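Local coordinates for protein exonuclease mut-7 homolog (Aedes aegypti, PDB 7JW2) that probably trims the 3' ends of AGO1-bound microRNAs as a magnesium-dependent 3'-5' exoribonuclease, this chain being its exonuclease domain, at residues A[37-42]-A[50-55]; A[165-170]-A[179-184]. One frame throughout, in Å; residues are numbered along the deposited sequence.

Contact 1 of 2, residues A[37-42]-A[50-55]; sequences ASEWKP and VSLIQL. Unlike the reference sequence in segment 37-42: Ala-37 (reference Asp).
Ser-51 and Leu-52 both turn their backbone N-H groups to Glu-39 O, at 2.8 Å from Ser-51 N and 3.1 Å from Leu-52 N, which makes a classic beta bulge in an otherwise regular antiparallel pairing. One carbonyl thus serves two donors, and the register slips by one residue before Trp-40 comes opposite Val-50. Beyond the bulge Val-50 CG2 sits over one face of the Trp-40 ring, a CH-pi contact with the methyl 3.6 Å from the centroid of the six-membered ring. The indole NE1 reaches back to Ser-38 OG at 3.0 Å, and both polar groups also bond the carboxylate of Asp-99. The two strands form a hairpin inside the mixed sheet of the exonuclease fold, and residues 37 to 39 probably fall where DEDD nucleases carry their first Asp-x-Glu motif, position 37 being alanine here and aspartate in the reference sequence. On the sheet face shared by Ala-37, Glu-39, Leu-52 and Gln-54, the glutamate and glutamine chains cross at about a right angle. Glu-39 is bent at chi2 (-54°), and its OE1 accepts from Gln-54 NE2 at 3.0 Å on the anti side. The same NE2 bonds Ala-185 O, while Ala-37 CB approaches it to 3.8 Å.

Contact 2 of 2, residues A[165-170]-A[179-184]; sequences KSNQFS and KEQLRY
The Tyr-184 ring lies with one face against the Asn-167 to Gln-168 peptide, Asn-167 C sitting 4.2 Å above the ring plane over its centre. The arrangement packs two overlapping type I beta turns, Lys-165 to Gln-168 and Asn-167 to Ser-170, on the first turns of helix 179-205. Tyr-184 also fits the tyrosine of the third exonuclease motif of DEDDy enzymes, so this loop probably borders the active site. Tyr-184 CG stands anti to the backbone N (chi1 165°), directed from the helix toward the turns, and Tyr-184 OH comes within 3.4 Å of Gln-168 CB. Closer to the helix start, the Asn-167 and Gln-181 side chains cross at about a right angle, their amide planes 39° apart, with Asn-167 OD1 3.6 Å from Gln-181 CG; that oxygen accepts a hydrogen bond from Arg-178 NH1. ND2 of Asn-167 meets Glu-180 CB at 3.7 Å. The Gln-181 amide is held at both ends: OE1 is bonded by Gln-174 and Arg-178, and NE2 bonds Asn-171 O as well as Ser-170 OG at 2.9 Å, a nearly straight bond (160°) lying close to the amide plane. Ser-170 OG in turn donates to Asn-167 O at 2.8 Å, a carbonyl that also receives Ser-170 N.

Contact 1 closes before contact 2 opens along the chain, yet their centres lie about 11 Å apart, on the same side of the chain's centre. Contact 1 belongs to the central mixed sheet; contact 2 belongs to the start of helix 179-205 and the loop preceding it, which cover the sheet face bearing Glu-39. They meet directly where Glu-39 OE1 lies 3.7 Å from Tyr-184 CE2, and Trp-172 bridges them further, touching Glu-39, Leu-52 and Gln-181 while its NE1 bonds Gln-168 O. In DEDDy nucleases the first and third sequence motifs converge in this manner, consistent with an active site assembled between hairpin and helix.

Contact 1 of 2, residues A[37-42]-A[50-55]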
# COMPACT_ATOMS: atom_id res chain seq x y z
N ALA A 37 7.96 2.91 17.78
CA ALA A 37 8.30 4.05 18.61
C ALA A 37 7.88 5.31 17.86
O ALA A 37 7.45 5.24 16.70
CB ALA A 37 9.79 4.08 18.94
N SER A 38 7.99 6.46 18.52
CA SER A 38 7.58 7.71 17.89
C SER A 38 8.37 8.86 18.48
O SER A 38 8.91 8.77 19.59
CB SER A 38 6.08 7.95 18.03
OG SER A 38 5.69 8.10 19.38
N GLU A 39 8.44 9.95 17.71
CA GLU A 39 9.06 11.19 18.15
C GLU A 39 8.06 12.33 17.99
O GLU A 39 7.34 12.40 16.99
CB GLU A 39 10.35 11.51 17.37
CG GLU A 39 11.38 10.38 17.28
CD GLU A 39 11.78 9.82 18.63
OE1 GLU A 39 12.11 8.61 18.69
OE2 GLU A 39 11.77 10.57 19.64
N TRP A 40 8.08 13.25 18.95
CA TRP A 40 7.08 14.30 19.04
C TRP A 40 7.75 15.67 18.96
O TRP A 40 8.90 15.83 19.39
CB TRP A 40 6.29 14.17 20.34
CG TRP A 40 5.48 12.91 20.35
CD1 TRP A 40 5.94 11.64 20.53
CD2 TRP A 40 4.07 12.81 20.14
NE1 TRP A 40 4.89 10.74 20.45
CE2 TRP A 40 3.74 11.44 20.21
CE3 TRP A 40 3.05 13.74 19.91
CZ2 TRP A 40 2.43 10.98 20.06
CZ3 TRP A 40 1.77 13.29 19.75
CH2 TRP A 40 1.46 11.92 19.83
N LYS A 41 7.03 16.63 18.39
CA LYS A 41 7.52 18.00 18.40
C LYS A 41 7.67 18.49 19.84
O LYS A 41 6.81 18.20 20.68
CB LYS A 41 6.54 18.90 17.66
CG LYS A 41 6.30 18.58 16.21
CD LYS A 41 5.43 19.68 15.61
CE LYS A 41 5.07 19.42 14.17
NZ LYS A 41 4.42 20.64 13.59
N PRO A 42 8.73 19.23 20.16
CA PRO A 42 8.78 19.89 21.47
C PRO A 42 7.55 20.76 21.66
O PRO A 42 7.03 21.35 20.72
CB PRO A 42 10.06 20.73 21.39
CG PRO A 42 10.92 20.05 20.39
CD PRO A 42 9.97 19.41 19.39
N VAL A 50 2.76 14.91 16.37
CA VAL A 50 3.72 13.87 16.01
C VAL A 50 4.69 14.38 14.95
O VAL A 50 4.28 15.00 13.96
CB VAL A 50 2.99 12.61 15.50
CG1 VAL A 50 4.00 11.47 15.26
CG2 VAL A 50 1.94 12.18 16.48
N SER A 51 5.98 14.06 15.13
CA SER A 51 6.97 14.29 14.09
C SER A 51 7.25 13.02 13.29
O SER A 51 7.15 13.04 12.05
CB SER A 51 8.27 14.83 14.72
OG SER A 51 9.32 14.86 13.76
N LEU A 52 7.59 11.92 13.97
CA LEU A 52 7.94 10.66 13.34
C LEU A 52 7.20 9.52 14.03
O LEU A 52 6.96 9.58 15.24
CB LEU A 52 9.45 10.36 13.44
CG LEU A 52 10.44 11.29 12.74
CD1 LEU A 52 11.85 10.81 13.03
CD2 LEU A 52 10.19 11.32 11.24
N ILE A 53 6.85 8.50 13.25
CA ILE A 53 6.50 7.17 13.78
C ILE A 53 7.45 6.17 13.14
O ILE A 53 7.60 6.14 11.91
CB ILE A 53 5.03 6.82 13.50
CG1 ILE A 53 4.12 7.77 14.27
CG2 ILE A 53 4.76 5.37 13.93
CD1 ILE A 53 2.68 7.69 13.83
N GLN A 54 8.10 5.35 13.97
CA GLN A 54 9.12 4.42 13.49
C GLN A 54 8.63 2.99 13.66
O GLN A 54 8.18 2.60 14.74
CB GLN A 54 10.46 4.60 14.23
CG GLN A 54 11.05 6.02 14.24
CD GLN A 54 10.69 6.78 15.51
OE1 GLN A 54 9.78 7.60 15.50
NE2 GLN A 54 11.43 6.53 16.59
N LEU A 55 8.71 2.22 12.57
CA LEU A 55 8.28 0.82 12.55
C LEU A 55 9.44 -0.04 12.07
O LEU A 55 9.92 0.15 10.95
CB LEU A 55 7.07 0.63 11.64
CG LEU A 55 5.92 1.61 11.90
CD1 LEU A 55 4.80 1.49 10.87
CD2 LEU A 55 5.38 1.46 13.31

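Contact 2 of 2, residues A[165-170]-A[179-184]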
# COMPACT_ATOMS: atom_id res chain seq x y z
N LYS A 165 21.36 8.66 24.08
CA LYS A 165 20.11 9.39 24.18
C LYS A 165 20.27 10.88 23.94
O LYS A 165 19.35 11.65 24.26
CB LYS A 165 19.49 9.17 25.56
CG LYS A 165 18.66 7.92 25.68
CD LYS A 165 18.13 7.76 27.09
CE LYS A 165 19.17 8.16 28.12
NZ LYS A 165 18.58 8.29 29.48
N SER A 166 21.40 11.32 23.39
CA SER A 166 21.65 12.75 23.27
C SER A 166 20.65 13.45 22.36
O SER A 166 20.46 14.66 22.47
CB SER A 166 23.07 13.00 22.78
OG SER A 166 23.25 12.55 21.45
N ASN A 167 19.98 12.72 21.47
CA ASN A 167 19.01 13.31 20.55
C ASN A 167 17.56 13.04 20.97
O ASN A 167 16.64 13.43 20.26
CB ASN A 167 19.25 12.80 19.13
CG ASN A 167 20.37 13.56 18.45
OD1 ASN A 167 20.17 14.67 17.96
ND2 ASN A 167 21.57 12.98 18.43
N GLN A 168 17.36 12.43 22.14
CA GLN A 168 16.01 12.13 22.61
C GLN A 168 15.13 13.38 22.65
O GLN A 168 13.98 13.36 22.20
CB GLN A 168 16.09 11.46 24.00
CG GLN A 168 14.74 11.23 24.64
CD GLN A 168 14.84 10.53 25.99
OE1 GLN A 168 15.92 10.39 26.56
NE2 GLN A 168 13.70 10.09 26.51
N PHE A 169 15.67 14.47 23.19
CA PHE A 169 14.95 15.73 23.32
C PHE A 169 15.46 16.78 22.34
O PHE A 169 15.40 17.98 22.62
CB PHE A 169 15.04 16.23 24.76
CG PHE A 169 14.45 15.28 25.75
CD1 PHE A 169 13.09 15.04 25.75
CD2 PHE A 169 15.25 14.60 26.64
CE1 PHE A 169 12.53 14.15 26.65
CE2 PHE A 169 14.70 13.71 27.55
CZ PHE A 169 13.34 13.49 27.55
N SER A 170 15.97 16.34 21.20
CA SER A 170 16.36 17.25 20.13
C SER A 170 15.12 17.89 19.50
O SER A 170 13.97 17.58 19.84
CB SER A 170 17.19 16.51 19.08
OG SER A 170 16.38 15.53 18.44
N LYS A 179 21.18 13.84 10.45
CA LYS A 179 21.43 12.40 10.36
C LYS A 179 21.49 11.75 11.73
O LYS A 179 21.06 10.61 11.89
CB LYS A 179 22.72 12.14 9.57
CG LYS A 179 23.98 12.72 10.15
CD LYS A 179 25.16 12.42 9.22
CE LYS A 179 26.47 12.33 9.99
NZ LYS A 179 27.10 13.66 10.13
N GLU A 180 21.98 12.47 12.74
CA GLU A 180 22.04 11.89 14.08
C GLU A 180 20.65 11.70 14.67
O GLU A 180 20.43 10.75 15.44
CB GLU A 180 22.89 12.78 15.00
CG GLU A 180 24.35 12.90 14.57
CD GLU A 180 24.57 13.95 13.47
OE1 GLU A 180 25.67 13.95 12.87
OE2 GLU A 180 23.65 14.76 13.21
N GLN A 181 19.70 12.57 14.31
CA GLN A 181 18.31 12.41 14.74
C GLN A 181 17.67 11.19 14.09
O GLN A 181 17.01 10.39 14.75
CB GLN A 181 17.50 13.66 14.42
CG GLN A 181 17.86 14.89 15.24
CD GLN A 181 17.02 16.07 14.84
OE1 GLN A 181 17.17 16.58 13.73
NE2 GLN A 181 16.09 16.48 15.70
N LEU A 182 17.86 11.05 12.77
CA LEU A 182 17.32 9.89 12.06
C LEU A 182 17.91 8.59 12.60
O LEU A 182 17.20 7.59 12.75
CB LEU A 182 17.57 10.03 10.56
CG LEU A 182 16.82 11.21 9.93
CD1 LEU A 182 17.47 11.65 8.63
CD2 LEU A 182 15.36 10.87 9.72
N ARG A 183 19.21 8.60 12.92
CA ARG A 183 19.83 7.39 13.45
C ARG A 183 19.25 7.02 14.82
O ARG A 183 18.93 5.85 15.07
CB ARG A 183 21.35 7.58 13.53
CG ARG A 183 22.01 7.50 12.16
CD ARG A 183 23.49 7.12 12.25
NE ARG A 183 24.22 7.98 13.17
CZ ARG A 183 25.14 8.87 12.79
NH1 ARG A 183 25.43 9.01 11.50
NH2 ARG A 183 25.76 9.62 13.69
N TYR A 184 19.10 8.00 15.70
CA TYR A 184 18.50 7.76 17.01
C TYR A 184 17.07 7.23 16.86
O TYR A 184 16.69 6.28 17.55
CB TYR A 184 18.53 9.04 17.85
CG TYR A 184 17.63 8.98 19.06
CD1 TYR A 184 18.06 8.41 20.25
CD2 TYR A 184 16.31 9.43 18.99
CE1 TYR A 184 17.23 8.32 21.35
CE2 TYR A 184 15.48 9.34 20.08
CZ TYR A 184 15.93 8.78 21.25
OH TYR A 184 15.09 8.69 22.34